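PDB 3MYR: hydrogenase (NiFe) small subunit HydA from Allochromatium vinosum, which probably works with the large subunit in oxidising hydrogen, carrying the electrons through its three iron-sulfur clusters toward an acceptor. Local coordinates for residues G16-P27 and P148-A159; S5-E13 and N93-V101. All blocks are in the same frame, centred on the assembly; numbering follows the deposited sequence.

Contact 1 of 2, residues G16-P27 and P148-A159. With SF4 (iron/sulfur cluster), chain I.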
loop_
_atom_site.group_PDB
_atom_site.type_symbol
_atom_site.label_atom_id
_atom_site.label_comp_id
_atom_site.label_asym_id
_atom_site.label_seq_id
_atom_site.Cartn_x
_atom_site.Cartn_y
_atom_site.Cartn_z
ATOM N N GLY A 16 -3.040 -2.716 5.228
ATOM C CA GLY A 16 -3.167 -4.161 4.963
ATOM C C GLY A 16 -4.509 -4.777 5.298
ATOM O O GLY A 16 -4.996 -5.674 4.550
ATOM N N CYS A 17 -5.139 -4.322 6.386
ATOM C CA CYS A 17 -6.384 -4.954 6.776
ATOM C C CYS A 17 -7.501 -4.570 5.837
ATOM O O CYS A 17 -8.372 -5.389 5.525
ATOM C CB CYS A 17 -6.727 -4.656 8.284
ATOM S SG CYS A 17 -5.459 -5.359 9.413
ATOM N N THR A 18 -7.530 -3.304 5.390
ATOM C CA THR A 18 -8.517 -2.938 4.384
ATOM C C THR A 18 -8.264 -3.652 3.043
ATOM O O THR A 18 -9.194 -4.123 2.399
ATOM C CB THR A 18 -8.501 -1.346 4.169
ATOM O OG1 THR A 18 -9.185 -0.790 5.299
ATOM C CG2 THR A 18 -9.221 -0.973 2.840
ATOM N N GLU A 19 -6.982 -3.776 2.648
ATOM C CA GLU A 19 -6.692 -4.454 1.387
ATOM C C GLU A 19 -7.194 -5.866 1.528
ATOM O O GLU A 19 -7.748 -6.397 0.596
ATOM C CB GLU A 19 -5.185 -4.479 1.031
ATOM C CG GLU A 19 -4.719 -3.079 0.652
ATOM C CD GLU A 19 -5.018 -2.706 -0.808
ATOM O OE1 GLU A 19 -4.669 -1.563 -1.157
ATOM O OE2 GLU A 19 -5.499 -3.513 -1.648
ATOM N N SER A 20 -6.944 -6.481 2.682
ATOM C CA SER A 20 -7.343 -7.875 2.875
ATOM C C SER A 20 -8.877 -7.990 2.653
ATOM O O SER A 20 -9.381 -8.852 1.917
ATOM C CB SER A 20 -7.002 -8.345 4.300
ATOM O OG SER A 20 -7.371 -9.696 4.424
ATOM N N LEU A 21 -9.628 -7.118 3.308
ATOM C CA LEU A 21 -11.092 -7.072 3.142
ATOM C C LEU A 21 -11.495 -7.028 1.657
ATOM O O LEU A 21 -12.450 -7.681 1.256
ATOM C CB LEU A 21 -11.655 -5.802 3.829
ATOM C CG LEU A 21 -13.153 -5.482 3.603
ATOM C CD1 LEU A 21 -14.113 -6.545 4.150
ATOM C CD2 LEU A 21 -13.497 -4.052 4.157
ATOM N N THR A 22 -10.804 -6.214 0.847
ATOM C CA THR A 22 -11.128 -6.165 -0.621
ATOM C C THR A 22 -10.763 -7.451 -1.342
ATOM O O THR A 22 -11.286 -7.711 -2.421
ATOM C CB THR A 22 -10.400 -5.009 -1.413
ATOM O OG1 THR A 22 -9.023 -5.380 -1.583
ATOM C CG2 THR A 22 -10.492 -3.673 -0.687
ATOM N N ARG A 23 -9.918 -8.292 -0.732
ATOM C CA ARG A 23 -9.615 -9.582 -1.390
ATOM C C ARG A 23 -10.706 -10.637 -1.291
ATOM O O ARG A 23 -10.680 -11.623 -2.056
ATOM C CB ARG A 23 -8.288 -10.216 -0.889
ATOM C CG ARG A 23 -7.058 -9.285 -1.045
ATOM C CD ARG A 23 -6.724 -8.892 -2.516
ATOM N NE ARG A 23 -5.439 -8.175 -2.412
ATOM C CZ ARG A 23 -5.258 -6.892 -2.186
ATOM N NH1 ARG A 23 -6.246 -5.984 -2.368
ATOM N NH2 ARG A 23 -4.026 -6.501 -1.837
ATOM N N ALA A 24 -11.600 -10.497 -0.315
ATOM C CA ALA A 24 -12.504 -11.583 0.047
ATOM C C ALA A 24 -13.436 -11.903 -1.124
ATOM O O ALA A 24 -14.104 -10.985 -1.679
ATOM C CB ALA A 24 -13.355 -11.196 1.310
ATOM N N HIS A 25 -13.577 -13.194 -1.414
ATOM C CA HIS A 25 -14.363 -13.626 -2.575
ATOM C C HIS A 25 -15.826 -13.819 -2.208
ATOM O O HIS A 25 -16.661 -13.813 -3.085
ATOM C CB HIS A 25 -13.732 -14.926 -3.117
ATOM C CG HIS A 25 -14.350 -15.460 -4.375
ATOM N ND1 HIS A 25 -14.130 -14.887 -5.629
ATOM C CD2 HIS A 25 -15.123 -16.565 -4.602
ATOM C CE1 HIS A 25 -14.805 -15.571 -6.556
ATOM N NE2 HIS A 25 -15.401 -16.600 -5.963
ATOM N N ALA A 26 -16.164 -14.026 -0.926
ATOM C CA ALA A 26 -17.610 -14.222 -0.536
ATOM C C ALA A 26 -17.781 -13.960 0.920
ATOM O O ALA A 26 -17.127 -14.599 1.718
ATOM C CB ALA A 26 -18.115 -15.662 -0.765
ATOM N N PRO A 27 -18.677 -13.041 1.277
ATOM C CA PRO A 27 -19.343 -12.107 0.379
ATOM C C PRO A 27 -18.308 -11.042 -0.060
ATOM O O PRO A 27 -17.367 -10.756 0.702
ATOM C CB PRO A 27 -20.415 -11.478 1.284
ATOM C CG PRO A 27 -19.795 -11.520 2.643
ATOM C CD PRO A 27 -19.038 -12.834 2.692
ATOM N N PRO A 148 -2.114 -9.257 7.581
ATOM C CA PRO A 148 -3.484 -8.967 8.074
ATOM C C PRO A 148 -4.199 -10.326 8.269
ATOM O O PRO A 148 -3.619 -11.375 7.961
ATOM C CB PRO A 148 -4.112 -8.180 6.920
ATOM C CG PRO A 148 -3.416 -8.778 5.638
ATOM C CD PRO A 148 -2.030 -9.271 6.103
ATOM N N PRO A 149 -5.396 -10.322 8.852
ATOM C CA PRO A 149 -6.225 -11.512 8.938
ATOM C C PRO A 149 -6.533 -11.970 7.505
ATOM O O PRO A 149 -6.559 -11.173 6.560
ATOM C CB PRO A 149 -7.575 -10.966 9.591
ATOM C CG PRO A 149 -7.122 -9.619 10.295
ATOM C CD PRO A 149 -6.118 -9.102 9.287
ATOM N N ILE A 150 -6.886 -13.225 7.390
ATOM C CA ILE A 150 -7.391 -13.799 6.127
ATOM C C ILE A 150 -8.625 -13.087 5.587
ATOM O O ILE A 150 -9.574 -12.862 6.303
ATOM C CB ILE A 150 -7.689 -15.264 6.327
ATOM C CG1 ILE A 150 -6.362 -15.991 6.741
ATOM C CG2 ILE A 150 -8.158 -15.924 4.989
ATOM C CD1 ILE A 150 -6.667 -17.489 7.338
ATOM N N PRO A 151 -8.675 -12.859 4.260
ATOM C CA PRO A 151 -9.786 -11.993 3.781
ATOM C C PRO A 151 -11.123 -12.591 4.148
ATOM O O PRO A 151 -12.010 -11.831 4.593
ATOM C CB PRO A 151 -9.625 -12.052 2.251
ATOM C CG PRO A 151 -8.069 -12.084 2.084
ATOM C CD PRO A 151 -7.567 -12.952 3.299
ATOM N N MET A 152 -11.295 -13.916 3.911
ATOM C CA MET A 152 -12.602 -14.515 4.185
ATOM C C MET A 152 -12.846 -14.815 5.649
ATOM O O MET A 152 -13.983 -15.070 6.022
ATOM C CB MET A 152 -12.850 -15.720 3.301
ATOM C CG MET A 152 -13.353 -15.107 1.949
ATOM S SD MET A 152 -14.226 -16.270 1.001
ATOM C CE MET A 152 -12.911 -17.395 0.482
ATOM N N VAL A 153 -11.836 -14.577 6.510
ATOM C CA VAL A 153 -12.115 -14.503 7.962
ATOM C C VAL A 153 -12.756 -13.183 8.295
ATOM O O VAL A 153 -13.713 -13.122 9.079
ATOM C CB VAL A 153 -10.840 -14.743 8.793
ATOM C CG1 VAL A 153 -11.063 -14.360 10.268
ATOM C CG2 VAL A 153 -10.411 -16.206 8.639
ATOM N N ILE A 154 -12.221 -12.089 7.761
ATOM C CA ILE A 154 -12.863 -10.773 7.994
ATOM C C ILE A 154 -14.329 -10.784 7.543
ATOM O O ILE A 154 -15.199 -10.455 8.311
ATOM C CB ILE A 154 -12.109 -9.643 7.335
ATOM C CG1 ILE A 154 -10.644 -9.697 7.785
ATOM C CG2 ILE A 154 -12.699 -8.245 7.718
ATOM C CD1 ILE A 154 -9.742 -8.754 6.951
ATOM N N THR A 155 -14.613 -11.175 6.306
ATOM C CA THR A 155 -16.000 -11.117 5.867
ATOM C C THR A 155 -16.818 -12.258 6.523
ATOM O O THR A 155 -18.002 -12.134 6.661
ATOM C CB THR A 155 -16.101 -11.219 4.310
ATOM O OG1 THR A 155 -15.370 -12.379 3.874
ATOM C CG2 THR A 155 -15.432 -10.023 3.648
ATOM N N GLY A 156 -16.188 -13.380 6.828
ATOM C CA GLY A 156 -16.803 -14.462 7.606
ATOM C C GLY A 156 -17.388 -14.022 8.964
ATOM O O GLY A 156 -18.508 -14.397 9.328
ATOM N N VAL A 157 -16.626 -13.225 9.691
ATOM C CA VAL A 157 -17.060 -12.689 10.955
ATOM C C VAL A 157 -18.193 -11.724 10.711
ATOM O O VAL A 157 -19.206 -11.745 11.421
ATOM C CB VAL A 157 -15.910 -11.930 11.630
ATOM C CG1 VAL A 157 -16.423 -11.145 12.896
ATOM C CG2 VAL A 157 -14.861 -12.942 12.142
ATOM N N ILE A 158 -18.044 -10.864 9.719
ATOM C CA ILE A 158 -19.100 -9.933 9.425
ATOM C C ILE A 158 -20.373 -10.662 9.003
ATOM O O ILE A 158 -21.446 -10.312 9.476
ATOM C CB ILE A 158 -18.667 -8.917 8.339
ATOM C CG1 ILE A 158 -17.556 -8.027 8.900
ATOM C CG2 ILE A 158 -19.879 -8.074 7.866
ATOM C CD1 ILE A 158 -16.826 -7.194 7.797
ATOM N N ALA A 159 -20.245 -11.676 8.141
ATOM C CA ALA A 159 -21.443 -12.389 7.662
ATOM C C ALA A 159 -22.108 -13.142 8.839
ATOM O O ALA A 159 -23.306 -13.258 8.884
ATOM C CB ALA A 159 -21.068 -13.412 6.577
HETATM FE FE1 SF4 I . -0.600 -5.940 10.048
HETATM FE FE2 SF4 I . -3.208 -4.991 9.750
HETATM FE FE3 SF4 I . -1.486 -3.925 11.719
HETATM FE FE4 SF4 I . -1.182 -3.637 8.760
HETATM S S1 SF4 I . -2.857 -2.695 10.248
HETATM S S2 SF4 I . 0.335 -3.890 10.397
HETATM S S3 SF4 I . -1.704 -5.767 8.135
HETATM S S4 SF4 I . -2.235 -6.052 11.601
HETATM O O HOH W 1 -16.675 -15.199 4.375
#

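Contact 2 of 2, residues S5-E13 and N93-V101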
loop_
_atom_site.group_PDB
_atom_site.type_symbol
_atom_site.label_atom_id
_atom_site.label_comp_id
_atom_site.label_asym_id
_atom_site.label_seq_id
_atom_site.Cartn_x
_atom_site.Cartn_y
_atom_site.Cartn_z
ATOM N N SER A 5 -25.603 0.107 9.845
ATOM C CA SER A 5 -24.501 1.041 9.672
ATOM C C SER A 5 -23.142 0.538 10.183
ATOM O O SER A 5 -23.055 -0.091 11.268
ATOM C CB SER A 5 -24.848 2.329 10.356
ATOM O OG SER A 5 -23.756 3.241 10.290
ATOM N N VAL A 6 -22.097 0.784 9.369
ATOM C CA VAL A 6 -20.729 0.383 9.701
ATOM C C VAL A 6 -19.760 1.567 9.569
ATOM O O VAL A 6 -19.765 2.284 8.557
ATOM C CB VAL A 6 -20.273 -0.773 8.829
ATOM C CG1 VAL A 6 -18.777 -1.066 9.134
ATOM C CG2 VAL A 6 -21.181 -2.035 9.086
ATOM N N ILE A 7 -19.029 1.867 10.635
ATOM C CA ILE A 7 -18.064 2.923 10.616
ATOM C C ILE A 7 -16.668 2.292 10.758
ATOM O O ILE A 7 -16.422 1.537 11.723
ATOM C CB ILE A 7 -18.261 3.883 11.772
ATOM C CG1 ILE A 7 -19.583 4.678 11.525
ATOM C CG2 ILE A 7 -17.085 4.967 11.757
ATOM C CD1 ILE A 7 -19.984 5.560 12.742
ATOM N N TRP A 8 -15.792 2.570 9.781
ATOM C CA TRP A 8 -14.463 1.986 9.718
ATOM C C TRP A 8 -13.467 3.056 10.175
ATOM O O TRP A 8 -13.326 4.105 9.501
ATOM C CB TRP A 8 -14.150 1.503 8.292
ATOM C CG TRP A 8 -12.881 0.691 8.271
ATOM C CD1 TRP A 8 -11.589 1.168 8.459
ATOM C CD2 TRP A 8 -12.750 -0.720 8.046
ATOM N NE1 TRP A 8 -10.680 0.147 8.285
ATOM C CE2 TRP A 8 -11.366 -1.021 8.062
ATOM C CE3 TRP A 8 -13.671 -1.761 7.748
ATOM C CZ2 TRP A 8 -10.879 -2.311 7.801
ATOM C CZ3 TRP A 8 -13.186 -3.035 7.589
ATOM C CH2 TRP A 8 -11.789 -3.292 7.584
ATOM N N LEU A 9 -12.812 2.846 11.325
ATOM C CA LEU A 9 -11.804 3.829 11.807
ATOM C C LEU A 9 -10.441 3.305 11.484
ATOM O O LEU A 9 -10.114 2.128 11.814
ATOM C CB LEU A 9 -11.915 4.018 13.331
ATOM C CG LEU A 9 -13.304 4.478 13.853
ATOM C CD1 LEU A 9 -13.345 4.537 15.389
ATOM C CD2 LEU A 9 -13.537 5.831 13.201
ATOM N N SER A 10 -9.604 4.141 10.875
ATOM C CA SER A 10 -8.227 3.729 10.510
ATOM C C SER A 10 -7.244 4.536 11.347
ATOM O O SER A 10 -7.226 5.764 11.240
ATOM C CB SER A 10 -7.995 4.042 9.005
ATOM O OG SER A 10 -8.913 3.283 8.261
ATOM N N PHE A 11 -6.442 3.899 12.188
ATOM C CA PHE A 11 -5.607 4.709 13.112
ATOM C C PHE A 11 -4.103 4.494 12.794
ATOM O O PHE A 11 -3.666 4.815 11.657
ATOM C CB PHE A 11 -6.010 4.324 14.559
ATOM C CG PHE A 11 -7.415 4.817 14.957
ATOM C CD1 PHE A 11 -7.838 6.104 14.617
ATOM C CD2 PHE A 11 -8.261 4.033 15.733
ATOM C CE1 PHE A 11 -9.058 6.635 15.092
ATOM C CE2 PHE A 11 -9.509 4.528 16.176
ATOM C CZ PHE A 11 -9.913 5.830 15.853
ATOM N N GLN A 12 -3.357 3.758 13.626
ATOM C CA GLN A 12 -1.942 3.510 13.249
ATOM C C GLN A 12 -1.870 2.205 12.462
ATOM O O GLN A 12 -1.386 1.148 12.974
ATOM C CB GLN A 12 -1.031 3.422 14.476
ATOM C CG GLN A 12 -0.994 4.723 15.313
ATOM C CD GLN A 12 -0.090 4.479 16.498
ATOM O OE1 GLN A 12 -0.452 3.723 17.391
ATOM N NE2 GLN A 12 1.099 5.121 16.522
ATOM N N GLU A 13 -2.399 2.240 11.246
ATOM C CA GLU A 13 -2.467 1.014 10.460
ATOM C C GLU A 13 -1.538 1.139 9.236
ATOM O O GLU A 13 -1.086 2.274 8.865
ATOM C CB GLU A 13 -3.879 0.689 9.982
ATOM C CG GLU A 13 -4.791 1.852 9.754
ATOM C CD GLU A 13 -4.774 2.494 8.355
ATOM O OE1 GLU A 13 -4.454 3.742 8.240
ATOM O OE2 GLU A 13 -5.303 1.841 7.423
ATOM N N ASN A 93 -6.378 10.242 17.690
ATOM C CA ASN A 93 -7.056 8.978 17.455
ATOM C C ASN A 93 -7.799 8.573 18.724
ATOM O O ASN A 93 -8.898 7.980 18.652
ATOM C CB ASN A 93 -6.047 7.873 17.134
ATOM C CG ASN A 93 -5.518 7.907 15.674
ATOM O OD1 ASN A 93 -4.649 7.091 15.330
ATOM N ND2 ASN A 93 -5.901 8.912 14.890
ATOM N N TYR A 94 -7.178 8.791 19.884
ATOM C CA TYR A 94 -7.794 8.320 21.128
ATOM C C TYR A 94 -9.147 8.979 21.357
ATOM O O TYR A 94 -10.186 8.317 21.669
ATOM C CB TYR A 94 -6.884 8.622 22.319
ATOM C CG TYR A 94 -7.549 8.279 23.631
ATOM C CD1 TYR A 94 -7.745 6.933 23.961
ATOM C CD2 TYR A 94 -8.154 9.272 24.438
ATOM C CE1 TYR A 94 -8.397 6.551 25.128
ATOM C CE2 TYR A 94 -8.823 8.898 25.647
ATOM C CZ TYR A 94 -8.919 7.520 25.977
ATOM O OH TYR A 94 -9.586 7.025 27.104
ATOM N N SER A 95 -9.168 10.285 21.118
ATOM C CA SER A 95 -10.434 11.057 21.227
ATOM C C SER A 95 -11.541 10.525 20.248
ATOM O O SER A 95 -12.724 10.360 20.613
ATOM C CB SER A 95 -10.102 12.505 20.897
ATOM O OG SER A 95 -11.230 13.234 21.022
ATOM N N ILE A 96 -11.136 10.207 19.023
ATOM C CA ILE A 96 -12.067 9.738 17.991
ATOM C C ILE A 96 -12.574 8.325 18.338
ATOM O O ILE A 96 -13.757 8.018 18.245
ATOM C CB ILE A 96 -11.400 9.750 16.589
ATOM C CG1 ILE A 96 -11.019 11.207 16.160
ATOM C CG2 ILE A 96 -12.343 9.048 15.555
ATOM C CD1 ILE A 96 -9.734 11.161 15.171
ATOM N N LEU A 97 -11.660 7.459 18.775
ATOM C CA LEU A 97 -12.027 6.128 19.222
ATOM C C LEU A 97 -13.106 6.195 20.303
ATOM O O LEU A 97 -14.199 5.569 20.144
ATOM C CB LEU A 97 -10.794 5.371 19.743
ATOM C CG LEU A 97 -11.112 4.020 20.434
ATOM C CD1 LEU A 97 -11.462 3.015 19.290
ATOM C CD2 LEU A 97 -9.847 3.483 21.130
ATOM N N MET A 98 -12.846 6.960 21.369
ATOM C CA MET A 98 -13.723 6.914 22.520
ATOM C C MET A 98 -15.051 7.518 22.129
ATOM O O MET A 98 -16.094 6.993 22.499
ATOM C CB MET A 98 -13.125 7.627 23.779
ATOM C CG MET A 98 -11.803 6.928 24.305
ATOM S SD MET A 98 -11.895 5.122 24.330
ATOM C CE MET A 98 -12.984 4.956 25.779
ATOM N N GLU A 99 -15.035 8.592 21.332
ATOM C CA GLU A 99 -16.308 9.237 20.973
ATOM C C GLU A 99 -17.126 8.337 19.965
ATOM O O GLU A 99 -18.331 8.245 20.080
ATOM C CB GLU A 99 -16.025 10.637 20.431
ATOM C CG GLU A 99 -16.949 11.089 19.309
ATOM C CD GLU A 99 -16.428 12.328 18.517
ATOM O OE1 GLU A 99 -16.361 13.420 19.137
ATOM O OE2 GLU A 99 -16.092 12.215 17.299
ATOM N N THR A 100 -16.473 7.608 19.055
ATOM C CA THR A 100 -17.199 6.838 18.081
ATOM C C THR A 100 -17.723 5.512 18.675
ATOM O O THR A 100 -18.840 5.082 18.358
ATOM C CB THR A 100 -16.280 6.526 16.909
ATOM O OG1 THR A 100 -15.725 7.762 16.452
ATOM C CG2 THR A 100 -17.022 5.894 15.782
ATOM N N VAL A 101 -16.975 4.886 19.582
ATOM C CA VAL A 101 -17.453 3.615 20.148
ATOM C C VAL A 101 -18.537 3.866 21.214
ATOM O O VAL A 101 -19.255 2.953 21.548
ATOM C CB VAL A 101 -16.344 2.692 20.731
ATOM C CG1 VAL A 101 -15.230 2.452 19.699
ATOM C CG2 VAL A 101 -15.762 3.287 22.025
#

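Contact 1 of 2, residues G16-P27 and P148-A159
Ser20 of helix 16-23 meets Pro149 and Pro151, and Thr155 of helix 151-159 packs on Leu21 and on the 24-27 loop that follows the first helix, in the flavodoxin-like domain of the small subunit, beside its proximal [4Fe-4S] cluster. The helices cross steeply, at -79°, with axes 7.8 Å apart at their closest. Ser20 works on the loop that leads into the second helix: with OG anti to the backbone N (chi1 -178°), its hydroxyl donates to Pro149 O at 2.7 Å, nearly along the C=O axis. The same residue is walled in by carbon, Pro148 CG and Ile154 CD1 lying against its CB and the Pro151 ring against OG and the backbone O. Thr155 splits its two branches. Its methyl CG2 is pressed on Ala24 CB at 3.3 Å, tighter than usual for two carbons, and also meets Leu21 CD1, while OG1 donates to a water that in turn donates to Ala26 O and Met152 O. Pro27, which follows a cis peptide bond, slides past Thr155 with CD 3.7 Å from Thr155 CB, and Leu32 of helix 29-36 packs on both. Pro213 of the large subunit packs on Ser20 and Pro148. At the cluster end Cys17 SG binds an iron, FE2, at 2.3 Å, and Pro149 CD rests 3.8 Å from that same sulfur.

Contact 2 of 2, residues S5-E13 and N93-V101
Leu9 and Phe11 face Leu97 and Asn93 where strand 5-10 and helix 93-101 run nearly antiparallel, their directions 163° apart and their axes 10.1 Å at closest approach. Ile7, Leu9 and Phe11 all point toward the helix. Ile7 CG2 meets Thr100 CG2 tip to tip, and Leu9 CD1 comes end-on to the same threonine, 3.9 Å from Thr100 CB. The same torsion of Thr100 (chi1 -53°) that sends CG2 toward the strand lets OG1 donate to Ile96 O at 2.7 Å; the backbone N of Thr100 reaches that oxygen from the opposite face of its carbonyl plane. This is helix-on-sheet packing in the alpha/beta domain, with Val72 and Ile76 of the neighbouring parallel strand 69-77 also touching Phe11. The Phe11 ring takes Ile96 CG2 at its edge, 4.0 Å from CZ. The Phe11 and Leu97 side chains cross at about a right angle, with Phe11 CE2 3.9 Å from Leu97 CB. The Asn93 side chain runs past Phe11 in the opposite direction, its OD1 hydrogen-bonded to Ser86 OG. Replacing Phe11 with an alanine would probably leave a gap between strand and helix, with Ile96 and Leu97 robbed of their aromatic partner.

In the fold
From the N terminus the chain enters strand 5-10, the first half of contact 2, and passes the cluster loop into helix 16-23, the first half of contact 1. Helix 93-101, 80 residues on from the end of segment 5-13, returns to the strand and closes contact 2; helix 151-164 closes contact 1 only after strands 106-110 and 141-144 have joined the sheet. The segments alternate, so the two loops cross rather than nest. Contact 2 ties a helix to the sheet, whereas contact 1 joins two helices next to the proximal cluster. Their centres are about 19 Å apart, but Trp8 of strand 5-10, which does not touch helix 93-101, packs on helix 16-23, its CZ3 3.6 Å from Leu21 CD2.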